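Local coordinates for protein type-2Ba cytolytic delta-endotoxin (Bacillus thuringiensis serovar israelensis, PDB 2RCI) that probably kills the larvae of dipteran insects by making pores in the epithelial cell membrane of their midgut, at residues A[21-24]-A[25-28]; A[42-45]-A[46-50]; A[163-166]-A[167-170]; A[170-173]-A[174-178]. One frame throughout, in Å; residues are numbered along the deposited sequence.

Contact 1: residues A[21-24]-A[25-28]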
loop_
_atom_site.group_PDB
_atom_site.type_symbol
_atom_site.label_atom_id
_atom_site.label_comp_id
_atom_site.label_asym_id
_atom_site.label_seq_id
_atom_site.Cartn_x
_atom_site.Cartn_y
_atom_site.Cartn_z
ATOM N N ILE A 21 -1.952 -17.450 9.499
ATOM C CA ILE A 21 -1.823 -17.290 8.039
ATOM C C ILE A 21 -3.161 -17.521 7.299
ATOM O O ILE A 21 -3.469 -16.806 6.339
ATOM C CB ILE A 21 -0.653 -18.148 7.431
ATOM C CG1 ILE A 21 0.721 -17.555 7.818
ATOM C CG2 ILE A 21 -0.768 -18.222 5.910
ATOM C CD1 ILE A 21 1.979 -18.367 7.299
ATOM N N ALA A 22 -3.945 -18.512 7.743
ATOM C CA ALA A 22 -5.260 -18.802 7.130
ATOM C C ALA A 22 -6.119 -17.532 7.056
ATOM O O ALA A 22 -6.664 -17.198 6.008
ATOM C CB ALA A 22 -5.991 -19.881 7.935
ATOM N N GLN A 23 -6.250 -16.848 8.190
ATOM C CA GLN A 23 -7.076 -15.638 8.292
ATOM C C GLN A 23 -6.552 -14.519 7.384
ATOM O O GLN A 23 -7.316 -13.828 6.695
ATOM C CB GLN A 23 -7.131 -15.164 9.748
ATOM C CG GLN A 23 -7.941 -13.861 9.952
ATOM C CD GLN A 23 -8.433 -13.714 11.384
ATOM O OE1 GLN A 23 -7.889 -14.330 12.309
ATOM N NE2 GLN A 23 -9.476 -12.900 11.569
ATOM N N ALA A 24 -5.238 -14.339 7.395
ATOM C CA ALA A 24 -4.585 -13.386 6.478
ATOM C C ALA A 24 -4.880 -13.671 4.997
ATOM O O ALA A 24 -5.163 -12.757 4.226
ATOM C CB ALA A 24 -3.092 -13.354 6.739
ATOM N N ILE A 25 -4.834 -14.946 4.608
ATOM C CA ILE A 25 -5.111 -15.335 3.236
ATOM C C ILE A 25 -6.562 -15.010 2.888
ATOM O O ILE A 25 -6.835 -14.462 1.813
ATOM C CB ILE A 25 -4.820 -16.865 2.996
ATOM C CG1 ILE A 25 -3.317 -17.140 3.057
ATOM C CG2 ILE A 25 -5.416 -17.347 1.639
ATOM C CD1 ILE A 25 -2.955 -18.626 3.288
ATOM N N ARG A 26 -7.478 -15.342 3.803
ATOM C CA ARG A 26 -8.912 -15.133 3.577
ATOM C C ARG A 26 -9.178 -13.638 3.319
ATOM O O ARG A 26 -9.815 -13.259 2.314
ATOM C CB ARG A 26 -9.740 -15.609 4.786
ATOM C CG ARG A 26 -11.256 -15.418 4.548
ATOM C CD ARG A 26 -12.107 -15.906 5.672
ATOM N NE ARG A 26 -12.023 -15.085 6.877
ATOM C CZ ARG A 26 -11.378 -15.447 7.977
ATOM N NH1 ARG A 26 -10.733 -16.618 8.038
ATOM N NH2 ARG A 26 -11.380 -14.644 9.025
ATOM N N LEU A 27 -8.651 -12.806 4.226
ATOM C CA LEU A 27 -8.892 -11.352 4.184
ATOM C C LEU A 27 -8.224 -10.675 2.985
ATOM O O LEU A 27 -8.801 -9.802 2.370
ATOM C CB LEU A 27 -8.524 -10.690 5.509
ATOM C CG LEU A 27 -9.315 -11.156 6.757
ATOM C CD1 LEU A 27 -8.729 -10.600 8.064
ATOM C CD2 LEU A 27 -10.830 -10.828 6.667
ATOM N N THR A 28 -7.014 -11.105 2.648
ATOM C CA THR A 28 -6.327 -10.648 1.441
ATOM C C THR A 28 -7.156 -11.022 0.201
ATOM O O THR A 28 -7.395 -10.183 -0.667
ATOM C CB THR A 28 -4.900 -11.238 1.407
ATOM O OG1 THR A 28 -4.173 -10.731 2.536
ATOM C CG2 THR A 28 -4.159 -10.878 0.098
#
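Gln23 and Arg26 stand one turn apart on the same side of the helix, and their polar ends converge at an angle, the amide and guanidinium planes turned 36° against each other. Arg26 leaves the backbone extended and then bends at chi3 (71°), which brings the guanidinium back beside Gln23: NH2 of Arg26 comes within 3.6 Å of NE2 of Gln23, approaching as a neighbour and not as a bonded partner. The two ends share a partner beyond the helix: Gln191 OE1 accepts from both, and Arg26 NH2 also forms a salt bridge with Asp194. Gln23 runs side by side with Leu27, pointing the same way, its CG 3.8 Å from Leu27 CD1. Further round the helix, Ile21 CG2 presses on Ile25 CD1 at 3.4 Å, tighter than usual for two carbons.

Thr28 turns its hydroxyl back along the helix, OG1 beside its own backbone N (chi1 -63°), and donates to Ala24 O at 2.8 Å. The same oxygen takes Thr28 N at 2.9 Å, and the two donors arrive from opposite faces of the carbonyl plane. With Leu27 resting on Ile153 and Ala24 on Met151, this is an alpha-helix with an i to i-4 threonine hydroxyl bond, one side of which packs on the central sheet of the Cyt alpha/beta fold.

Contact 2: residues A[42-45]-A[46-50]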
loop_
_atom_site.group_PDB
_atom_site.type_symbol
_atom_site.label_atom_id
_atom_site.label_comp_id
_atom_site.label_asym_id
_atom_site.label_seq_id
_atom_site.Cartn_x
_atom_site.Cartn_y
_atom_site.Cartn_z
ATOM N N PHE A 42 -7.512 0.567 -7.497
ATOM C CA PHE A 42 -8.160 0.210 -6.241
ATOM C C PHE A 42 -9.356 1.131 -6.070
ATOM O O PHE A 42 -9.246 2.359 -6.245
ATOM C CB PHE A 42 -7.134 0.412 -5.127
ATOM C CG PHE A 42 -7.632 0.101 -3.736
ATOM C CD1 PHE A 42 -7.700 -1.201 -3.272
ATOM C CD2 PHE A 42 -7.983 1.138 -2.880
ATOM C CE1 PHE A 42 -8.136 -1.475 -1.945
ATOM C CE2 PHE A 42 -8.425 0.875 -1.590
ATOM C CZ PHE A 42 -8.488 -0.434 -1.129
ATOM N N ASN A 43 -10.513 0.542 -5.790
ATOM C CA ASN A 43 -11.730 1.300 -5.590
ATOM C C ASN A 43 -12.005 1.454 -4.088
ATOM O O ASN A 43 -12.349 0.481 -3.396
ATOM C CB ASN A 43 -12.899 0.625 -6.346
ATOM C CG ASN A 43 -14.159 1.484 -6.377
ATOM O OD1 ASN A 43 -14.712 1.833 -5.355
ATOM N ND2 ASN A 43 -14.630 1.792 -7.576
ATOM N N PHE A 44 -11.819 2.669 -3.592
ATOM C CA PHE A 44 -12.004 2.996 -2.160
ATOM C C PHE A 44 -13.416 2.686 -1.664
ATOM O O PHE A 44 -13.615 2.105 -0.569
ATOM C CB PHE A 44 -11.677 4.480 -1.954
ATOM C CG PHE A 44 -11.650 4.917 -0.509
ATOM C CD1 PHE A 44 -10.726 4.376 0.380
ATOM C CD2 PHE A 44 -12.523 5.912 -0.063
ATOM C CE1 PHE A 44 -10.691 4.793 1.698
ATOM C CE2 PHE A 44 -12.512 6.341 1.239
ATOM C CZ PHE A 44 -11.579 5.786 2.134
ATOM N N GLU A 45 -14.404 3.091 -2.464
ATOM C CA GLU A 45 -15.798 2.900 -2.099
ATOM C C GLU A 45 -16.066 1.405 -1.949
ATOM O O GLU A 45 -16.685 0.979 -0.989
ATOM C CB GLU A 45 -16.709 3.494 -3.172
ATOM C CG GLU A 45 -18.190 3.177 -2.961
ATOM C CD GLU A 45 -19.076 3.528 -4.168
ATOM O OE1 GLU A 45 -18.563 4.011 -5.193
ATOM O OE2 GLU A 45 -20.306 3.296 -4.087
ATOM N N LYS A 46 -15.600 0.624 -2.922
ATOM C CA LYS A 46 -15.780 -0.836 -2.856
ATOM C C LYS A 46 -15.027 -1.467 -1.679
ATOM O O LYS A 46 -15.542 -2.386 -1.016
ATOM C CB LYS A 46 -15.353 -1.486 -4.189
ATOM C CG LYS A 46 -15.466 -3.023 -4.217
ATOM C CD LYS A 46 -16.907 -3.492 -4.372
ATOM C CE LYS A 46 -16.980 -5.024 -4.433
ATOM N NZ LYS A 46 -18.395 -5.478 -4.362
ATOM N N ALA A 47 -13.802 -1.002 -1.431
ATOM C CA ALA A 47 -13.037 -1.498 -0.284
ATOM C C ALA A 47 -13.779 -1.228 1.026
ATOM O O ALA A 47 -13.841 -2.082 1.898
ATOM C CB ALA A 47 -11.625 -0.899 -0.254
ATOM N N LEU A 48 -14.383 -0.047 1.153
ATOM C CA LEU A 48 -15.213 0.237 2.316
ATOM C C LEU A 48 -16.480 -0.627 2.395
ATOM O O LEU A 48 -16.878 -1.041 3.474
ATOM C CB LEU A 48 -15.553 1.724 2.398
ATOM C CG LEU A 48 -14.386 2.596 2.880
ATOM C CD1 LEU A 48 -14.743 4.044 2.754
ATOM C CD2 LEU A 48 -14.068 2.272 4.354
ATOM N N GLN A 49 -17.105 -0.906 1.261
ATOM C CA GLN A 49 -18.252 -1.836 1.254
ATOM C C GLN A 49 -17.802 -3.210 1.769
ATOM O O GLN A 49 -18.462 -3.822 2.605
ATOM C CB GLN A 49 -18.838 -1.972 -0.147
ATOM C CG GLN A 49 -19.478 -0.697 -0.707
ATOM C CD GLN A 49 -20.736 -0.272 0.056
ATOM O OE1 GLN A 49 -21.658 -1.071 0.279
ATOM N NE2 GLN A 49 -20.774 0.979 0.462
ATOM N N ILE A 50 -16.662 -3.677 1.282
ATOM C CA ILE A 50 -16.119 -4.976 1.688
ATOM C C ILE A 50 -15.832 -5.006 3.203
ATOM O O ILE A 50 -16.262 -5.928 3.904
ATOM C CB ILE A 50 -14.864 -5.336 0.873
ATOM C CG1 ILE A 50 -15.252 -5.693 -0.571
ATOM C CG2 ILE A 50 -14.087 -6.475 1.533
ATOM C CD1 ILE A 50 -14.067 -5.763 -1.552
#
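Asn43 swings CG away from its own backbone N (chi1 -170°) and twists its amide by chi2 -60°, which carries OD1 to the backbone N-H of Lys46. Phe44 has a similar first torsion, -173°, and there it sends the ring along the helix to meet Leu48. The capping bond from Lys46 N to Asn43 OD1 is 2.9 Å long and nearly straight at the hydrogen, although the donor lies tilted from the plane of the amide. Asn43 is thus the N-cap of helix 44-53, and its backbone O accepts from Ala47 N at 2.9 Å as the first regular turn begins.

On the Phe44 ring, Leu48 CD1 sits over one face, displaced toward the rim and 3.9 Å from the ring centroid, a CH-pi contact; its closest ring atom is CE2, at 3.5 Å. Both side chains also rest on Thr62 of strand 57-64. Phe42, just ahead of the cap, brings CZ to 3.3 Å from Ala47 CB in an oblique approach. That ring is buried among Phe10, Ile35, Pro155 and Ala157, so it anchors the start of the helix to strand 150-162.

Chemically, the cap gives a first-turn amide, which has no preceding helical carbonyl, a side-chain acceptor. The partial negative charge of OD1 at the amino end would also be expected to interact favourably with the helix dipole, while the two aromatic contacts are apart from this polar cap and mainly dispersive.

Contact 3: residues A[163-166]-A[167-170]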
loop_
_atom_site.group_PDB
_atom_site.type_symbol
_atom_site.label_atom_id
_atom_site.label_comp_id
_atom_site.label_asym_id
_atom_site.label_seq_id
_atom_site.Cartn_x
_atom_site.Cartn_y
_atom_site.Cartn_z
ATOM N N ASP A 163 7.464 13.472 -13.148
ATOM C CA ASP A 163 7.992 14.134 -14.359
ATOM C C ASP A 163 9.297 13.530 -14.867
ATOM O O ASP A 163 10.244 14.257 -15.209
ATOM C CB ASP A 163 8.109 15.650 -14.154
ATOM C CG ASP A 163 9.194 16.048 -13.129
ATOM O OD1 ASP A 163 9.544 15.233 -12.246
ATOM O OD2 ASP A 163 9.675 17.203 -13.193
ATOM N N VAL A 164 9.343 12.201 -14.938
ATOM C CA VAL A 164 10.553 11.464 -15.313
ATOM C C VAL A 164 10.167 10.436 -16.366
ATOM O O VAL A 164 9.188 9.727 -16.183
ATOM C CB VAL A 164 11.162 10.722 -14.096
ATOM C CG1 VAL A 164 12.349 9.887 -14.507
ATOM C CG2 VAL A 164 11.589 11.722 -13.015
ATOM N N GLN A 165 10.915 10.331 -17.464
ATOM C CA GLN A 165 10.508 9.333 -18.440
ATOM C C GLN A 165 10.856 7.908 -17.950
ATOM O O GLN A 165 11.776 7.724 -17.118
ATOM C CB GLN A 165 10.842 9.748 -19.892
ATOM C CG GLN A 165 11.859 9.022 -20.650
ATOM C CD GLN A 165 11.392 7.680 -21.111
ATOM O OE1 GLN A 165 10.248 7.479 -21.570
ATOM N NE2 GLN A 165 12.274 6.732 -20.986
ATOM N N LYS A 166 10.035 6.940 -18.345
ATOM C CA LYS A 166 10.088 5.589 -17.738
ATOM C C LYS A 166 11.477 4.953 -17.626
ATOM O O LYS A 166 11.816 4.380 -16.585
ATOM C CB LYS A 166 9.176 4.633 -18.494
ATOM C CG LYS A 166 8.845 3.335 -17.734
ATOM C CD LYS A 166 8.425 2.238 -18.714
ATOM C CE LYS A 166 7.750 1.070 -18.016
ATOM N NZ LYS A 166 7.737 -0.148 -18.913
ATOM N N GLN A 167 12.266 5.023 -18.705
ATOM C CA GLN A 167 13.592 4.405 -18.717
ATOM C C GLN A 167 14.503 4.869 -17.595
ATOM O O GLN A 167 15.279 4.066 -17.065
ATOM C CB GLN A 167 14.299 4.597 -20.069
ATOM C CG GLN A 167 13.634 3.864 -21.241
ATOM C CD GLN A 167 13.330 2.399 -20.974
ATOM O OE1 GLN A 167 12.174 1.968 -21.065
ATOM N NE2 GLN A 167 14.359 1.624 -20.648
ATOM N N GLN A 168 14.426 6.159 -17.263
ATOM C CA GLN A 168 15.176 6.735 -16.153
ATOM C C GLN A 168 14.501 6.374 -14.826
ATOM O O GLN A 168 15.194 6.068 -13.854
ATOM C CB GLN A 168 15.312 8.267 -16.278
ATOM C CG GLN A 168 16.434 8.699 -17.223
ATOM C CD GLN A 168 16.043 8.568 -18.678
ATOM O OE1 GLN A 168 14.979 9.039 -19.084
ATOM N NE2 GLN A 168 16.903 7.926 -19.476
ATOM N N LEU A 169 13.162 6.407 -14.797
ATOM C CA LEU A 169 12.428 6.064 -13.561
ATOM C C LEU A 169 12.767 4.656 -13.072
ATOM O O LEU A 169 12.777 4.398 -11.847
ATOM C CB LEU A 169 10.905 6.200 -13.747
ATOM C CG LEU A 169 10.100 6.197 -12.422
ATOM C CD1 LEU A 169 10.307 7.482 -11.700
ATOM C CD2 LEU A 169 8.601 5.973 -12.715
ATOM N N LEU A 170 13.031 3.742 -14.009
ATOM C CA LEU A 170 13.336 2.351 -13.675
ATOM C C LEU A 170 14.609 2.240 -12.832
ATOM O O LEU A 170 14.864 1.209 -12.189
ATOM C CB LEU A 170 13.477 1.506 -14.962
ATOM C CG LEU A 170 12.167 1.200 -15.725
ATOM C CD1 LEU A 170 12.480 0.283 -16.932
ATOM C CD2 LEU A 170 11.110 0.553 -14.834
HETATM O O HOH W 1 13.629 11.202 -17.712
#
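The short helix that follows strand 150-162 starts here, with Gln165 at its N-cap position, and Val164 packs against its turn from just ahead of it. CG1 of Val164, set opposite its backbone N (chi1 176°), reaches the turn at Leu169 N, 3.6 Å away, and also touches Gln168 CB and Leu169 CB. The valine thus packs along the turn beside Leu169, whose side chain continues to Tyr134 and Tyr180 on the sheet.

The backbone of the turn is held through two carbonyls. Gln165 O accepts a straight bond from Leu169 N at 3.0 Å, lying in the carbonyl plane, and a weak one from Gln168 N. Lys166 O accepts from Leu170 N at 2.9 Å, and the CG of Leu170 settles 3.3 Å from that same oxygen. Lys166 itself runs out as an extended chain away from the turn; its ammonium group makes a cation-pi contact with Trp124, tying this surface turn to strand 122-127.

Gln168 leaves CB with its CG beside the backbone N and then bends at chi2 (78°), curling the amide back toward the start of the turn. Its OE1 is linked there to the backbone of Gln165 through one water, which accepts from Gln165 N and donates to Gln168 OE1, each at 2.9 Å.

Contact 4: residues A[170-173]-A[174-178]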
loop_
_atom_site.group_PDB
_atom_site.type_symbol
_atom_site.label_atom_id
_atom_site.label_comp_id
_atom_site.label_asym_id
_atom_site.label_seq_id
_atom_site.Cartn_x
_atom_site.Cartn_y
_atom_site.Cartn_z
ATOM N N LEU A 170 13.031 3.742 -14.009
ATOM C CA LEU A 170 13.336 2.351 -13.675
ATOM C C LEU A 170 14.609 2.240 -12.832
ATOM O O LEU A 170 14.864 1.209 -12.189
ATOM C CB LEU A 170 13.477 1.506 -14.962
ATOM C CG LEU A 170 12.167 1.200 -15.725
ATOM C CD1 LEU A 170 12.480 0.283 -16.932
ATOM C CD2 LEU A 170 11.110 0.553 -14.834
ATOM N N PHE A 171 15.382 3.317 -12.823
ATOM C CA PHE A 171 16.629 3.360 -12.052
ATOM C C PHE A 171 16.714 4.483 -11.010
ATOM O O PHE A 171 17.792 4.734 -10.430
ATOM C CB PHE A 171 17.814 3.401 -13.015
ATOM C CG PHE A 171 17.983 2.129 -13.777
ATOM C CD1 PHE A 171 18.741 1.091 -13.255
ATOM C CD2 PHE A 171 17.307 1.931 -14.983
ATOM C CE1 PHE A 171 18.862 -0.133 -13.946
ATOM C CE2 PHE A 171 17.426 0.711 -15.687
ATOM C CZ PHE A 171 18.208 -0.313 -15.159
ATOM N N ILE A 172 15.593 5.155 -10.770
ATOM C CA ILE A 172 15.571 6.241 -9.793
ATOM C C ILE A 172 15.866 5.695 -8.377
ATOM O O ILE A 172 15.514 4.556 -8.052
ATOM C CB ILE A 172 14.236 7.039 -9.825
ATOM C CG1 ILE A 172 14.450 8.455 -9.241
ATOM C CG2 ILE A 172 13.118 6.301 -9.111
ATOM C CD1 ILE A 172 13.246 9.446 -9.516
ATOM N N THR A 173 16.566 6.496 -7.580
ATOM C CA THR A 173 17.005 6.070 -6.232
ATOM C C THR A 173 16.386 6.938 -5.149
ATOM O O THR A 173 15.766 7.977 -5.424
ATOM C CB THR A 173 18.570 6.101 -6.057
ATOM O OG1 THR A 173 19.024 7.452 -5.910
ATOM C CG2 THR A 173 19.293 5.412 -7.263
ATOM N N ILE A 174 16.580 6.528 -3.892
ATOM C CA ILE A 174 16.004 7.276 -2.780
ATOM C C ILE A 174 16.653 8.672 -2.634
ATOM O O ILE A 174 16.084 9.553 -2.031
ATOM C CB ILE A 174 16.064 6.484 -1.449
ATOM C CG1 ILE A 174 17.513 6.135 -1.087
ATOM C CG2 ILE A 174 15.238 5.215 -1.530
ATOM C CD1 ILE A 174 17.673 5.732 0.394
ATOM N N LYS A 175 17.841 8.858 -3.211
ATOM C CA LYS A 175 18.535 10.151 -3.163
ATOM C C LYS A 175 18.196 11.116 -4.308
ATOM O O LYS A 175 18.603 12.291 -4.272
ATOM C CB LYS A 175 20.058 9.941 -3.066
ATOM C CG LYS A 175 20.513 9.073 -1.935
ATOM C CD LYS A 175 20.257 9.701 -0.556
ATOM C CE LYS A 175 20.702 8.741 0.559
ATOM N NZ LYS A 175 22.173 8.411 0.522
ATOM N N ASP A 176 17.429 10.646 -5.288
ATOM C CA ASP A 176 17.026 11.470 -6.415
ATOM C C ASP A 176 15.798 12.288 -6.044
ATOM O O ASP A 176 15.071 11.930 -5.112
ATOM C CB ASP A 176 16.713 10.610 -7.638
ATOM C CG ASP A 176 17.942 9.951 -8.232
ATOM O OD1 ASP A 176 18.977 10.636 -8.422
ATOM O OD2 ASP A 176 17.865 8.745 -8.531
ATOM N N SER A 177 15.585 13.378 -6.773
ATOM C CA SER A 177 14.413 14.223 -6.613
ATOM C C SER A 177 13.678 14.307 -7.949
ATOM O O SER A 177 14.293 14.228 -9.025
ATOM C CB SER A 177 14.793 15.638 -6.159
ATOM O OG SER A 177 15.402 15.654 -4.868
ATOM N N ALA A 178 12.371 14.475 -7.868
ATOM C CA ALA A 178 11.561 14.680 -9.044
ATOM C C ALA A 178 10.254 15.287 -8.598
ATOM O O ALA A 178 9.977 15.405 -7.390
ATOM C CB ALA A 178 11.318 13.351 -9.792
HETATM O O HOH W 2 18.995 7.679 -10.840
#
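Thr173 and Asp176 hold each other from both ends of a type I beta turn. Asp176 OD2 gathers most of the polar contacts: Thr173 N donates to it at 2.8 Å with an N-H...O angle of 157°, reaching the oxygen on its anti side and somewhat out of the carboxylate plane. The hydroxyl of Thr173 gives it a second, weak bond at 3.1 Å, and a water donates a third at 2.8 Å. That water also donates to Phe171 O, linking the carboxylate to the approach to the turn.

In return, Asp176 N donates to Thr173 O at 3.1 Å, the bond that closes the turn, although the amide sits well above the carbonyl plane and not on a lone pair. Thr173 OG1 serves twice, because its first torsion of 75° lodges it between the backbone N and the carbonyl carbon: besides giving its proton to the carboxylate, it accepts from Lys175 N at 3.3 Å. The N-H groups of Thr173, Lys175 and Asp176 are therefore all satisfied within the loop. Several donors around one oxygen would be expected to stabilise the negative charge of Asp176. Beside the polar cluster, the side chains of Ile172 and Asp176 run antiparallel alongside one another, with Ile172 CG1 3.5 Å from OD2 of Asp176.

The turn leads from helix 166-169 into strand 177-192. Backbone hydrogen bonds join Ile174 to Ser75 and Asp176 to Val74 at the start of helix 74-89, and Ala178 to Ile72 on the neighbouring strand 71-73.

From the N terminus the four contacts follow in series, contact 4 starting on Leu170, where contact 3 ends; none nests or crosses, and each is local, so none closes a long loop. Contact 1 lies within helix 21-31 and contact 2 opens the next helix, 44-53; their centres are 18 Å apart, and Ile50 of contact 2 touches Thr30 and Phe31 of the first helix. After the other helices and most of the sheet come contacts 3 and 4, about 9 Å apart between centres. Together they form the connection from strand 150-162 to its antiparallel neighbour 177-192, where Ala178 packs on Asp163 and Val164. Contacts 1 and 3 lie on opposite sides of the chain's centre.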